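Local coordinates for RIM-binding protein, isoform F (Drosophila melanogaster, PDB 6Q9M) that couples synaptic vesicle recruitment to release sites at the active zone, and carries a central array of fibronectin type III domains, at residues D6-P11 against S79-R84; E17-K22 against V67-P72; I26-P31 against Y42-D47; P72-V77 against A91-I96. All blocks are in the same frame, centred on the assembly; numbering follows the deposited sequence.

Interaction 1: D6-P11 against S79-R84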
loop_
_atom_site.group_PDB
_atom_site.type_symbol
_atom_site.label_atom_id
_atom_site.label_comp_id
_atom_site.label_asym_id
_atom_site.label_seq_id
_atom_site.Cartn_x
_atom_site.Cartn_y
_atom_site.Cartn_z
ATOM N N ASP A 6 1.904 -7.922 9.161
ATOM C CA ASP A 6 2.997 -8.545 8.422
ATOM C C ASP A 6 3.580 -9.756 9.155
ATOM O O ASP A 6 4.121 -10.655 8.506
ATOM C CB ASP A 6 4.120 -7.523 8.182
ATOM C CG ASP A 6 3.706 -6.357 7.261
ATOM O OD1 ASP A 6 2.513 -5.969 7.228
ATOM O OD2 ASP A 6 4.601 -5.799 6.584
ATOM N N ASN A 7 3.504 -9.799 10.493
ATOM C CA ASN A 7 4.151 -10.884 11.232
ATOM C C ASN A 7 3.504 -12.236 10.941
ATOM O O ASN A 7 4.202 -13.226 10.708
ATOM C CB ASN A 7 4.117 -10.629 12.742
ATOM C CG ASN A 7 4.255 -9.171 13.105
ATOM O OD1 ASN A 7 3.373 -8.605 13.756
ATOM N ND2 ASN A 7 5.376 -8.557 12.723
ATOM N N VAL A 8 2.172 -12.291 10.932
ATOM C CA VAL A 8 1.435 -13.551 10.797
ATOM C C VAL A 8 1.655 -14.222 9.446
ATOM O O VAL A 8 1.207 -13.699 8.418
ATOM C CB VAL A 8 -0.065 -13.317 11.026
ATOM C CG1 VAL A 8 -0.830 -14.585 10.786
ATOM C CG2 VAL A 8 -0.309 -12.772 12.432
ATOM N N PRO A 9 2.265 -15.410 9.411
ATOM C CA PRO A 9 2.338 -16.178 8.160
ATOM C C PRO A 9 0.959 -16.395 7.550
ATOM O O PRO A 9 -0.040 -16.567 8.257
ATOM C CB PRO A 9 2.979 -17.508 8.598
ATOM C CG PRO A 9 3.730 -17.180 9.822
ATOM C CD PRO A 9 2.966 -16.087 10.516
ATOM N N ALA A 10 0.922 -16.424 6.224
ATOM C CA ALA A 10 -0.316 -16.386 5.465
ATOM C C ALA A 10 -0.530 -17.664 4.660
ATOM O O ALA A 10 0.431 -18.366 4.324
ATOM C CB ALA A 10 -0.297 -15.173 4.524
ATOM N N PRO A 11 -1.777 -17.990 4.321
ATOM C CA PRO A 11 -2.029 -19.188 3.511
ATOM C C PRO A 11 -1.436 -19.034 2.122
ATOM O O PRO A 11 -1.127 -17.935 1.671
ATOM C CB PRO A 11 -3.568 -19.291 3.455
ATOM C CG PRO A 11 -4.085 -18.269 4.462
ATOM C CD PRO A 11 -3.008 -17.202 4.523
ATOM N N SER A 79 -4.996 -15.867 7.781
ATOM C CA SER A 79 -4.659 -16.666 8.944
ATOM C C SER A 79 -5.078 -15.915 10.194
ATOM O O SER A 79 -4.852 -14.712 10.310
ATOM C CB SER A 79 -3.152 -16.927 8.996
ATOM O OG SER A 79 -2.732 -17.840 8.002
ATOM N N VAL A 80 -5.651 -16.630 11.152
ATOM C CA VAL A 80 -6.026 -16.046 12.433
ATOM C C VAL A 80 -5.284 -16.801 13.521
ATOM O O VAL A 80 -5.271 -18.038 13.519
ATOM C CB VAL A 80 -7.545 -16.096 12.671
ATOM C CG1 VAL A 80 -7.887 -15.376 13.958
ATOM C CG2 VAL A 80 -8.290 -15.457 11.501
ATOM N N THR A 81 -4.617 -16.060 14.404
ATOM C CA THR A 81 -3.915 -16.649 15.531
ATOM C C THR A 81 -4.870 -16.732 16.725
ATOM O O THR A 81 -6.005 -16.256 16.673
ATOM C CB THR A 81 -2.666 -15.838 15.867
ATOM O OG1 THR A 81 -3.061 -14.575 16.404
ATOM C CG2 THR A 81 -1.823 -15.597 14.618
ATOM N N GLN A 82 -4.399 -17.304 17.838
ATOM C CA GLN A 82 -5.246 -17.342 19.024
ATOM C C GLN A 82 -5.488 -15.947 19.585
ATOM O O GLN A 82 -6.609 -15.639 20.008
ATOM C CB GLN A 82 -4.642 -18.249 20.099
ATOM C CG GLN A 82 -5.581 -18.473 21.282
ATOM C CD GLN A 82 -5.120 -19.582 22.205
ATOM O OE1 GLN A 82 -3.933 -19.897 22.264
ATOM N NE2 GLN A 82 -6.062 -20.185 22.929
ATOM N N ASN A 83 -4.459 -15.089 19.614
ATOM C CA ASN A 83 -4.685 -13.711 20.052
ATOM C C ASN A 83 -5.571 -12.921 19.090
ATOM O O ASN A 83 -5.820 -11.738 19.342
ATOM C CB ASN A 83 -3.361 -12.974 20.305
ATOM C CG ASN A 83 -2.293 -13.281 19.271
ATOM O OD1 ASN A 83 -2.576 -13.363 18.077
ATOM N ND2 ASN A 83 -1.054 -13.425 19.727
ATOM N N ARG A 84 -6.027 -13.544 18.004
ATOM C CA ARG A 84 -6.890 -12.985 16.950
ATOM C C ARG A 84 -6.118 -12.070 16.004
ATOM O O ARG A 84 -6.749 -11.309 15.251
ATOM C CB ARG A 84 -8.123 -12.253 17.499
ATOM C CG ARG A 84 -8.912 -13.028 18.570
ATOM C CD ARG A 84 -9.397 -14.390 18.085
ATOM N NE ARG A 84 -10.508 -14.279 17.143
ATOM C CZ ARG A 84 -10.979 -15.289 16.414
ATOM N NH1 ARG A 84 -10.449 -16.504 16.528
ATOM N NH2 ARG A 84 -11.991 -15.087 15.578
#
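Ser79, near the end of strand 73-81, reaches across to Val8, Pro9 and Pro11, which lie in the irregular chain leading into strand 12-20. Its CB has two near neighbours, Pro9 O at 3.2 Å and Val8 CG1 at 3.8 Å. From there OG leaves anti to the carbonyl carbon (chi1 -72°), and it donates a hydrogen bond to the carbonyl of the proline: Ser79 OG to Pro9 O is 3.0 Å. The donor lies only 16° from the plane of that carbonyl and meets the C=O at 138°. Ser79 OG also lies against the next proline ring, 3.5 Å from Pro11 CD. A short hydroxyl suits this place: it supplies a donor for Pro9 O, a carbonyl of a segment that is not part of a sheet, and is small enough to fit against the Pro11 ring.

Further along, Val8 and Thr81 reach toward each other tip to tip, with Val8 CG2 and Thr81 CG2 3.9 Å apart. Branched, compact side chains cover this short gap, and both residues are buried.

Around the contact, Ser79 pairs through its backbone with Ser87. Pro11 and Ser79 also touch Tyr42 and Ile39, respectively, so the N-terminal segment packs against strands 39-46 and 73-81, in the four-stranded sheet of this fibronectin type III sandwich, before it enters strand 12-20 of the three-stranded one.

Interaction 2: E17-K22 against V67-P72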
loop_
_atom_site.group_PDB
_atom_site.type_symbol
_atom_site.label_atom_id
_atom_site.label_comp_id
_atom_site.label_asym_id
_atom_site.label_seq_id
_atom_site.Cartn_x
_atom_site.Cartn_y
_atom_site.Cartn_z
ATOM N N GLU A 17 -11.574 -23.746 -7.347
ATOM C CA GLU A 17 -11.761 -25.108 -7.819
ATOM C C GLU A 17 -13.027 -25.278 -8.653
ATOM O O GLU A 17 -12.999 -26.004 -9.654
ATOM C CB GLU A 17 -11.749 -26.069 -6.633
ATOM C CG GLU A 17 -10.406 -26.781 -6.491
ATOM C CD GLU A 17 -9.963 -26.942 -5.054
ATOM O OE1 GLU A 17 -10.840 -27.077 -4.174
ATOM O OE2 GLU A 17 -8.738 -26.947 -4.805
ATOM N N ARG A 18 -14.128 -24.616 -8.289
ATOM C CA ARG A 18 -15.330 -24.636 -9.113
ATOM C C ARG A 18 -16.055 -23.306 -8.995
ATOM O O ARG A 18 -16.080 -22.687 -7.927
ATOM C CB ARG A 18 -16.296 -25.745 -8.679
ATOM C CG ARG A 18 -15.931 -27.155 -9.086
ATOM C CD ARG A 18 -17.146 -28.065 -8.984
ATOM N NE ARG A 18 -18.164 -27.798 -10.001
ATOM C CZ ARG A 18 -19.287 -28.501 -10.109
ATOM N NH1 ARG A 18 -20.181 -28.226 -11.058
ATOM N NH2 ARG A 18 -19.509 -29.491 -9.258
ATOM N N GLN A 19 -16.699 -22.902 -10.085
ATOM C CA GLN A 19 -17.530 -21.706 -10.097
ATOM C C GLN A 19 -18.946 -22.101 -10.484
ATOM O O GLN A 19 -19.156 -22.732 -11.526
ATOM C CB GLN A 19 -16.985 -20.639 -11.057
ATOM C CG GLN A 19 -17.877 -19.406 -11.172
ATOM C CD GLN A 19 -17.097 -18.104 -11.110
ATOM O OE1 GLN A 19 -16.031 -17.973 -11.719
ATOM N NE2 GLN A 19 -17.619 -17.136 -10.365
ATOM N N LEU A 20 -19.907 -21.742 -9.641
ATOM C CA LEU A 20 -21.328 -21.979 -9.873
ATOM C C LEU A 20 -22.033 -20.629 -9.970
ATOM O O LEU A 20 -21.414 -19.576 -9.830
ATOM C CB LEU A 20 -21.942 -22.850 -8.771
ATOM C CG LEU A 20 -21.203 -24.152 -8.450
ATOM C CD1 LEU A 20 -21.816 -24.794 -7.223
ATOM C CD2 LEU A 20 -21.259 -25.110 -9.626
ATOM N N ASN A 21 -23.338 -20.657 -10.238
ATOM C CA ASN A 21 -24.018 -19.436 -10.657
ATOM C C ASN A 21 -23.936 -18.358 -9.588
ATOM O O ASN A 21 -23.619 -17.205 -9.893
ATOM C CB ASN A 21 -25.466 -19.731 -10.993
ATOM C CG ASN A 21 -26.177 -18.539 -11.608
ATOM O OD1 ASN A 21 -25.554 -17.710 -12.271
ATOM N ND2 ASN A 21 -27.483 -18.439 -11.384
ATOM N N LYS A 22 -24.188 -18.712 -8.321
ATOM C CA LYS A 22 -24.025 -17.747 -7.242
ATOM C C LYS A 22 -23.183 -18.290 -6.093
ATOM O O LYS A 22 -23.381 -17.921 -4.923
ATOM C CB LYS A 22 -25.357 -17.230 -6.725
ATOM C CG LYS A 22 -26.561 -18.148 -6.753
ATOM C CD LYS A 22 -26.612 -19.148 -5.653
ATOM C CE LYS A 22 -27.809 -20.088 -5.783
ATOM N NZ LYS A 22 -27.767 -21.201 -4.840
ATOM N N VAL A 67 -22.189 -15.351 -4.114
ATOM C CA VAL A 67 -21.126 -14.760 -4.928
ATOM C C VAL A 67 -21.583 -14.814 -6.379
ATOM O O VAL A 67 -21.489 -15.864 -7.029
ATOM C CB VAL A 67 -19.783 -15.473 -4.749
ATOM C CG1 VAL A 67 -18.677 -14.709 -5.468
ATOM C CG2 VAL A 67 -19.464 -15.616 -3.284
ATOM N N ASP A 68 -22.032 -13.672 -6.904
ATOM C CA ASP A 68 -22.624 -13.615 -8.233
ATOM C C ASP A 68 -21.583 -13.938 -9.301
ATOM O O ASP A 68 -20.442 -13.466 -9.247
ATOM C CB ASP A 68 -23.226 -12.229 -8.472
ATOM C CG ASP A 68 -24.216 -12.204 -9.621
ATOM O OD1 ASP A 68 -23.996 -12.908 -10.629
ATOM O OD2 ASP A 68 -25.221 -11.473 -9.512
ATOM N N SER A 69 -21.984 -14.750 -10.278
ATOM C CA SER A 69 -21.078 -15.136 -11.355
ATOM C C SER A 69 -20.866 -14.007 -12.359
ATOM O O SER A 69 -19.765 -13.873 -12.908
ATOM C CB SER A 69 -21.613 -16.381 -12.067
ATOM O OG SER A 69 -20.631 -16.957 -12.909
ATOM N N THR A 70 -21.895 -13.185 -12.601
ATOM C CA THR A 70 -21.812 -12.154 -13.635
ATOM C C THR A 70 -20.783 -11.076 -13.294
ATOM O O THR A 70 -20.184 -10.496 -14.206
ATOM C CB THR A 70 -23.187 -11.522 -13.875
ATOM O OG1 THR A 70 -23.587 -10.767 -12.723
ATOM C CG2 THR A 70 -24.235 -12.597 -14.175
ATOM N N ARG A 71 -20.560 -10.752 -11.911
ATOM C CA ARG A 71 -19.647 -9.721 -11.431
ATOM C C ARG A 71 -18.259 -10.290 -11.123
ATOM O O ARG A 71 -18.124 -11.449 -10.715
ATOM C CB ARG A 71 -20.191 -9.062 -10.158
ATOM C CG ARG A 71 -21.614 -8.595 -10.203
ATOM C CD ARG A 71 -22.189 -8.499 -8.785
ATOM N NE ARG A 71 -23.516 -7.871 -8.687
ATOM C CZ ARG A 71 -24.576 -8.139 -9.455
ATOM N NH1 ARG A 71 -24.532 -9.049 -10.421
ATOM N NH2 ARG A 71 -25.713 -7.492 -9.241
ATOM N N PRO A 72 -17.219 -9.481 -11.289
ATOM C CA PRO A 72 -15.887 -9.883 -10.841
ATOM C C PRO A 72 -15.790 -9.761 -9.331
ATOM O O PRO A 72 -16.544 -9.027 -8.692
ATOM C CB PRO A 72 -14.966 -8.879 -11.535
ATOM C CG PRO A 72 -15.820 -7.629 -11.610
ATOM C CD PRO A 72 -17.238 -8.101 -11.812
#
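At one end of the fibronectin type III sandwich, the turn between strands 12-20 and 23-29 meets the loop that precedes strand 73-81, with Asn21 and Lys22 alongside Val67, Asp68 and Ser69. Backbone atoms do most of the joining. Val67 N donates to Lys22 O over 2.9 Å in an almost straight bond (177° at the hydrogen), although it approaches from well above the carbonyl plane. The neighbouring bond, Ser69 N to Asn21 O at 3.0 Å, is bent to 128° and weak. Between the two, Lys22 CA makes a CA-H...O contact of 3.2 Å with Val67 O.

Ser69 CB packs closely on the backbone, 3.1 Å from Asn21 O; the side-chain approach is looser, with Ser69 OG, turned anti to its own backbone N (chi1 -167°), 3.9 Å from Gln19 NE2. A small serine lets the two backbones come close, and Gln19, Asn21 and Lys22 have polar ends suited to a surface turn.

The shape of the loop is set largely from within. Asp68 OD1 accepts from Thr70 N at 2.9 Å, making an Asx turn, and receives a weak bond from the Thr70 hydroxyl as well. On the other oxygen, Asp68 OD2 forms a salt bridge of 2.7 Å with Arg71 NH1, which would tend to keep the carboxylate charged. Aspartate suits the site because its short side chain can fold back onto the following backbone. Pairing of this turn with the loop that crosses from strand 61-65 to strand 73-81 of the other sheet fits the seven-stranded fibronectin type III sandwich.

Interaction 3: I26-P31 against Y42-D47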
loop_
_atom_site.group_PDB
_atom_site.type_symbol
_atom_site.label_atom_id
_atom_site.label_comp_id
_atom_site.label_asym_id
_atom_site.label_seq_id
_atom_site.Cartn_x
_atom_site.Cartn_y
_atom_site.Cartn_z
ATOM N N ILE A 26 -13.385 -23.014 -3.256
ATOM C CA ILE A 26 -11.971 -22.667 -3.249
ATOM C C ILE A 26 -11.209 -23.626 -2.349
ATOM O O ILE A 26 -11.770 -24.284 -1.468
ATOM C CB ILE A 26 -11.693 -21.226 -2.778
ATOM C CG1 ILE A 26 -11.966 -21.127 -1.275
ATOM C CG2 ILE A 26 -12.462 -20.205 -3.603
ATOM C CD1 ILE A 26 -11.727 -19.743 -0.715
ATOM N N GLY A 27 -9.897 -23.671 -2.579
ATOM C CA GLY A 27 -8.997 -24.418 -1.730
ATOM C C GLY A 27 -7.728 -23.621 -1.510
ATOM O O GLY A 27 -7.429 -22.681 -2.251
ATOM N N TRP A 28 -6.996 -23.989 -0.455
ATOM C CA TRP A 28 -5.734 -23.331 -0.129
ATOM C C TRP A 28 -4.865 -24.299 0.669
ATOM O O TRP A 28 -5.262 -25.433 0.969
ATOM C CB TRP A 28 -5.956 -22.001 0.613
ATOM C CG TRP A 28 -6.632 -22.105 1.964
ATOM C CD1 TRP A 28 -6.016 -22.223 3.188
ATOM C CD2 TRP A 28 -8.045 -22.080 2.228
ATOM N NE1 TRP A 28 -6.958 -22.275 4.189
ATOM C CE2 TRP A 28 -8.210 -22.202 3.632
ATOM C CE3 TRP A 28 -9.183 -22.004 1.417
ATOM C CZ2 TRP A 28 -9.478 -22.245 4.245
ATOM C CZ3 TRP A 28 -10.451 -22.034 2.031
ATOM C CH2 TRP A 28 -10.581 -22.160 3.432
ATOM N N SER A 29 -3.655 -23.846 0.995
ATOM C CA SER A 29 -2.682 -24.616 1.754
ATOM C C SER A 29 -2.308 -23.863 3.023
ATOM O O SER A 29 -2.323 -22.626 3.041
ATOM C CB SER A 29 -1.419 -24.880 0.928
ATOM O OG SER A 29 -1.746 -25.469 -0.316
ATOM N N PRO A 30 -1.971 -24.567 4.095
ATOM C CA PRO A 30 -1.634 -23.884 5.346
ATOM C C PRO A 30 -0.343 -23.097 5.213
ATOM O O PRO A 30 0.551 -23.468 4.430
ATOM C CB PRO A 30 -1.469 -25.035 6.358
ATOM C CG PRO A 30 -1.865 -26.296 5.644
ATOM C CD PRO A 30 -1.795 -26.029 4.185
ATOM N N PRO A 31 -0.165 -22.075 6.054
ATOM C CA PRO A 31 1.078 -21.302 6.044
ATOM C C PRO A 31 2.243 -22.114 6.573
ATOM O O PRO A 31 2.081 -23.064 7.348
ATOM C CB PRO A 31 0.774 -20.138 6.992
ATOM C CG PRO A 31 -0.271 -20.690 7.909
ATOM C CD PRO A 31 -1.132 -21.532 7.017
ATOM N N TYR A 42 -8.939 -19.855 9.845
ATOM C CA TYR A 42 -8.894 -19.099 8.609
ATOM C C TYR A 42 -10.159 -18.261 8.454
ATOM O O TYR A 42 -11.251 -18.663 8.872
ATOM C CB TYR A 42 -8.757 -20.021 7.391
ATOM C CG TYR A 42 -7.545 -20.901 7.380
ATOM C CD1 TYR A 42 -7.567 -22.173 7.952
ATOM C CD2 TYR A 42 -6.375 -20.475 6.784
ATOM C CE1 TYR A 42 -6.439 -22.986 7.933
ATOM C CE2 TYR A 42 -5.255 -21.279 6.749
ATOM C CZ TYR A 42 -5.286 -22.530 7.327
ATOM O OH TYR A 42 -4.145 -23.301 7.295
ATOM N N HIS A 43 -9.992 -17.094 7.838
ATOM C CA HIS A 43 -11.073 -16.168 7.532
ATOM C C HIS A 43 -11.121 -15.996 6.021
ATOM O O HIS A 43 -10.128 -15.580 5.411
ATOM C CB HIS A 43 -10.852 -14.813 8.199
ATOM C CG HIS A 43 -11.242 -14.762 9.638
ATOM N ND1 HIS A 43 -11.791 -15.836 10.301
ATOM C CD2 HIS A 43 -11.167 -13.759 10.545
ATOM C CE1 HIS A 43 -12.045 -15.498 11.555
ATOM N NE2 HIS A 43 -11.672 -14.243 11.729
ATOM N N VAL A 44 -12.262 -16.319 5.416
ATOM C CA VAL A 44 -12.439 -16.187 3.975
ATOM C C VAL A 44 -13.235 -14.924 3.704
ATOM O O VAL A 44 -14.325 -14.737 4.260
ATOM C CB VAL A 44 -13.135 -17.417 3.383
ATOM C CG1 VAL A 44 -13.146 -17.317 1.872
ATOM C CG2 VAL A 44 -12.409 -18.672 3.835
ATOM N N TYR A 45 -12.686 -14.051 2.866
ATOM C CA TYR A 45 -13.314 -12.788 2.503
ATOM C C TYR A 45 -13.661 -12.764 1.024
ATOM O O TYR A 45 -12.954 -13.345 0.194
ATOM C CB TYR A 45 -12.409 -11.605 2.806
ATOM C CG TYR A 45 -12.139 -11.408 4.275
ATOM C CD1 TYR A 45 -11.207 -12.196 4.935
ATOM C CD2 TYR A 45 -12.817 -10.441 5.001
ATOM C CE1 TYR A 45 -10.956 -12.028 6.269
ATOM C CE2 TYR A 45 -12.566 -10.270 6.344
ATOM C CZ TYR A 45 -11.630 -11.067 6.971
ATOM O OH TYR A 45 -11.361 -10.912 8.311
ATOM N N VAL A 46 -14.748 -12.065 0.701
ATOM C CA VAL A 46 -15.116 -11.769 -0.679
ATOM C C VAL A 46 -15.391 -10.274 -0.758
ATOM O O VAL A 46 -16.245 -9.756 -0.026
ATOM C CB VAL A 46 -16.340 -12.590 -1.135
ATOM C CG1 VAL A 46 -16.772 -12.193 -2.527
ATOM C CG2 VAL A 46 -16.024 -14.083 -1.103
ATOM N N ASP A 47 -14.653 -9.583 -1.623
ATOM C CA ASP A 47 -14.669 -8.122 -1.712
ATOM C C ASP A 47 -14.659 -7.482 -0.328
ATOM O O ASP A 47 -15.428 -6.570 -0.031
ATOM C CB ASP A 47 -15.856 -7.622 -2.531
ATOM C CG ASP A 47 -16.065 -8.422 -3.810
ATOM O OD1 ASP A 47 -15.064 -8.921 -4.367
ATOM O OD2 ASP A 47 -17.230 -8.560 -4.252
#
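Trp28 carries CG in the crowded position between backbone N and carbonyl carbon (chi1 63°), while Tyr42 turns CG anti to its carbonyl carbon (chi1 -59°); the two side chains thereby enter the space between the sheets and slide past each other in opposite directions. They form a T-shaped, edge-to-face pair: the edge of the indole points at the phenol face, with the planes at 62° and the centroid of the five-membered ring 4.4 Å from that of Tyr42. Trp28 NE1 stands over the centre of the tyrosine ring, 3.2 Å from both Tyr42 CD2 and CE2. This places the polar edge of an otherwise apolar ring against pi electrons, which would be expected to be favourable for a buried nitrogen.

At the rim of the phenol, two prolines lie near its plane. Pro30 CA is 3.2 Å from Tyr42 OH and Pro31 CD 3.5 Å from the same oxygen, so rigid rings border the hydroxyl end where strand 23-29 gives way to loop. Further into the sandwich the contact is aliphatic. Ile26 CD1 and Val44 CG1 meet tip to tip at 3.8 Å, and Val44 CG2 lies 4.0 Å from Trp28 CH2. Branched side chains suit these strands and fill the space beside the indole; Ile64 of strand 61-65 joins Ile26 and Val44 there.

The strand axes pass 10.9 Å apart without backbone bonds, as expected of strands in facing sheets. A tryptophan on the second strand against a tyrosine on the third is a hallmark of the fibronectin type III core.

Interaction 4: P72-V77 against A91-I96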
loop_
_atom_site.group_PDB
_atom_site.type_symbol
_atom_site.label_atom_id
_atom_site.label_comp_id
_atom_site.label_asym_id
_atom_site.label_seq_id
_atom_site.Cartn_x
_atom_site.Cartn_y
_atom_site.Cartn_z
ATOM N N PRO A 72 -17.219 -9.481 -11.289
ATOM C CA PRO A 72 -15.887 -9.883 -10.841
ATOM C C PRO A 72 -15.790 -9.761 -9.331
ATOM O O PRO A 72 -16.544 -9.027 -8.692
ATOM C CB PRO A 72 -14.966 -8.879 -11.535
ATOM C CG PRO A 72 -15.820 -7.629 -11.610
ATOM C CD PRO A 72 -17.238 -8.101 -11.812
ATOM N N HIS A 73 -14.849 -10.508 -8.759
ATOM C CA HIS A 73 -14.724 -10.551 -7.309
ATOM C C HIS A 73 -13.271 -10.743 -6.909
ATOM O O HIS A 73 -12.486 -11.350 -7.641
ATOM C CB HIS A 73 -15.560 -11.687 -6.702
ATOM C CG HIS A 73 -17.030 -11.505 -6.872
ATOM N ND1 HIS A 73 -17.757 -10.600 -6.130
ATOM C CD2 HIS A 73 -17.907 -12.092 -7.718
ATOM C CE1 HIS A 73 -19.022 -10.645 -6.504
ATOM N NE2 HIS A 73 -19.140 -11.545 -7.463
ATOM N N ARG A 74 -12.935 -10.259 -5.715
ATOM C CA ARG A 74 -11.649 -10.532 -5.094
ATOM C C ARG A 74 -11.886 -11.426 -3.890
ATOM O O ARG A 74 -12.635 -11.055 -2.975
ATOM C CB ARG A 74 -10.937 -9.256 -4.659
ATOM C CG ARG A 74 -9.617 -9.573 -3.948
ATOM C CD ARG A 74 -8.894 -8.340 -3.441
ATOM N NE ARG A 74 -8.435 -7.491 -4.534
ATOM C CZ ARG A 74 -7.341 -7.731 -5.266
ATOM N NH1 ARG A 74 -6.597 -8.801 -5.043
ATOM N NH2 ARG A 74 -7.000 -6.896 -6.231
ATOM N N ILE A 75 -11.272 -12.603 -3.903
ATOM C CA ILE A 75 -11.347 -13.529 -2.783
ATOM C C ILE A 75 -10.000 -13.595 -2.100
ATOM O O ILE A 75 -8.952 -13.603 -2.761
ATOM C CB ILE A 75 -11.818 -14.907 -3.267
ATOM C CG1 ILE A 75 -13.172 -14.683 -3.964
ATOM C CG2 ILE A 75 -11.864 -15.905 -2.074
ATOM C CD1 ILE A 75 -13.900 -15.917 -4.372
ATOM N N SER A 76 -10.030 -13.657 -0.778
ATOM C CA SER A 76 -8.797 -13.634 -0.016
ATOM C C SER A 76 -8.992 -14.479 1.233
ATOM O O SER A 76 -10.120 -14.643 1.701
ATOM C CB SER A 76 -8.412 -12.189 0.318
ATOM O OG SER A 76 -9.244 -11.712 1.364
ATOM N N VAL A 77 -7.897 -15.023 1.763
ATOM C CA VAL A 77 -7.933 -15.836 2.975
ATOM C C VAL A 77 -6.897 -15.322 3.966
ATOM O O VAL A 77 -5.746 -15.039 3.602
ATOM C CB VAL A 77 -7.687 -17.332 2.670
ATOM C CG1 VAL A 77 -7.816 -18.165 3.946
ATOM C CG2 VAL A 77 -8.657 -17.844 1.592
ATOM N N ALA A 91 -1.459 -11.051 0.886
ATOM C CA ALA A 91 -0.607 -12.229 0.874
ATOM C C ALA A 91 -1.312 -13.458 0.346
ATOM O O ALA A 91 -0.643 -14.380 -0.116
ATOM C CB ALA A 91 -0.067 -12.519 2.270
ATOM N N CYS A 92 -2.639 -13.506 0.405
ATOM C CA CYS A 92 -3.388 -14.661 -0.094
ATOM C C CYS A 92 -4.666 -14.125 -0.725
ATOM O O CYS A 92 -5.688 -13.962 -0.046
ATOM C CB CYS A 92 -3.680 -15.669 1.007
ATOM S SG CYS A 92 -4.259 -17.251 0.377
ATOM N N THR A 93 -4.606 -13.869 -2.030
ATOM C CA THR A 93 -5.712 -13.212 -2.702
ATOM C C THR A 93 -5.723 -13.564 -4.179
ATOM O O THR A 93 -4.685 -13.870 -4.777
ATOM C CB THR A 93 -5.659 -11.699 -2.543
ATOM O OG1 THR A 93 -6.943 -11.162 -2.893
ATOM C CG2 THR A 93 -4.585 -11.092 -3.473
ATOM N N MET A 94 -6.928 -13.546 -4.749
ATOM C CA MET A 94 -7.095 -13.777 -6.179
ATOM C C MET A 94 -8.396 -13.142 -6.646
ATOM O O MET A 94 -9.357 -12.997 -5.878
ATOM C CB MET A 94 -7.086 -15.271 -6.522
ATOM C CG MET A 94 -8.298 -16.026 -5.981
ATOM S SD MET A 94 -8.402 -17.737 -6.583
ATOM C CE MET A 94 -9.914 -18.269 -5.776
ATOM N N ILE A 95 -8.417 -12.767 -7.916
ATOM C CA ILE A 95 -9.591 -12.173 -8.531
ATOM C C ILE A 95 -10.181 -13.160 -9.519
ATOM O O ILE A 95 -9.441 -13.807 -10.274
ATOM C CB ILE A 95 -9.234 -10.846 -9.220
ATOM C CG1 ILE A 95 -8.668 -9.866 -8.191
ATOM C CG2 ILE A 95 -10.451 -10.274 -9.915
ATOM C CD1 ILE A 95 -8.028 -8.643 -8.815
ATOM N N ILE A 96 -11.506 -13.286 -9.485
ATOM C CA ILE A 96 -12.251 -14.171 -10.364
ATOM C C ILE A 96 -13.340 -13.362 -11.055
ATOM O O ILE A 96 -13.702 -12.269 -10.615
ATOM C CB ILE A 96 -12.869 -15.343 -9.587
ATOM C CG1 ILE A 96 -13.887 -14.785 -8.585
ATOM C CG2 ILE A 96 -11.794 -16.112 -8.854
ATOM C CD1 ILE A 96 -14.629 -15.852 -7.828
#
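Ile75 and Met94 form a hydrogen-bonded antiparallel pair, linked by Ile75 N to Met94 O and Met94 N to Ile75 O, each 2.8 Å. A matching pair joins His73 to Ile96, and Val77 N to Cys92 O (3.0 Å) extends the ladder to Cys92, just before strand 93-96.

Ile75 O also takes a second donor: Thr93 OG1, set anti to its backbone N (chi1 -164°), reaches it at 3.2 Å from above the carbonyl plane. The same hydroxyl accepts from Arg74 NH1 at 3.2 Å, lying in the guanidinium plane with a nearly straight bond (165°). Threonine suits this bridging position because one hydroxyl can accept from arginine and donate to a carbonyl.

Ile95 CD1 covers one face of the guanidinium, 3.3 Å from Arg74 NH2; aliphatic carbon can pack on a flat charged group without competing for its in-plane N-H donors.

On the other side of the sheet, Ile75 CD1 meets Ile96 CD1 at 3.5 Å. Met94 and Ile96 continue inward to Leu14, Leu16, Val24 and Ile26 of the facing sheet, where long, flexible or branched apolar chains suit the core.

The chemistry is thus two-sided: Ile75, Met94 and Ile96 face the hydrophobic core, whereas on the outer face Arg74, steadied by Thr93, reaches Pro124 O of the following domain through NH1, and the backbone N of Thr93 bonds Ser127 OG there.

Overall arrangement
All four contacts lie within the first fibronectin type III domain. Interactions 1 and 2 sit toward its two ends, their centres about 28 Å apart, and interactions 3 and 4 occupy the body between them, with centres only about 9 Å apart. Interaction 3 joins the two sheets face to face, whereas interaction 4 builds the edge of one of them; Asp47 links them by bonding both His73 and the backbone of Arg74. Interaction 1 touches both, through Ala10 and Pro11 packing on Pro31, Ala91 and Cys92. Interaction 2 shares Pro72 with interaction 4, and His73 NE2 gives Asp68 O a weak hydrogen bond, probably where related domains have their tyrosine corner.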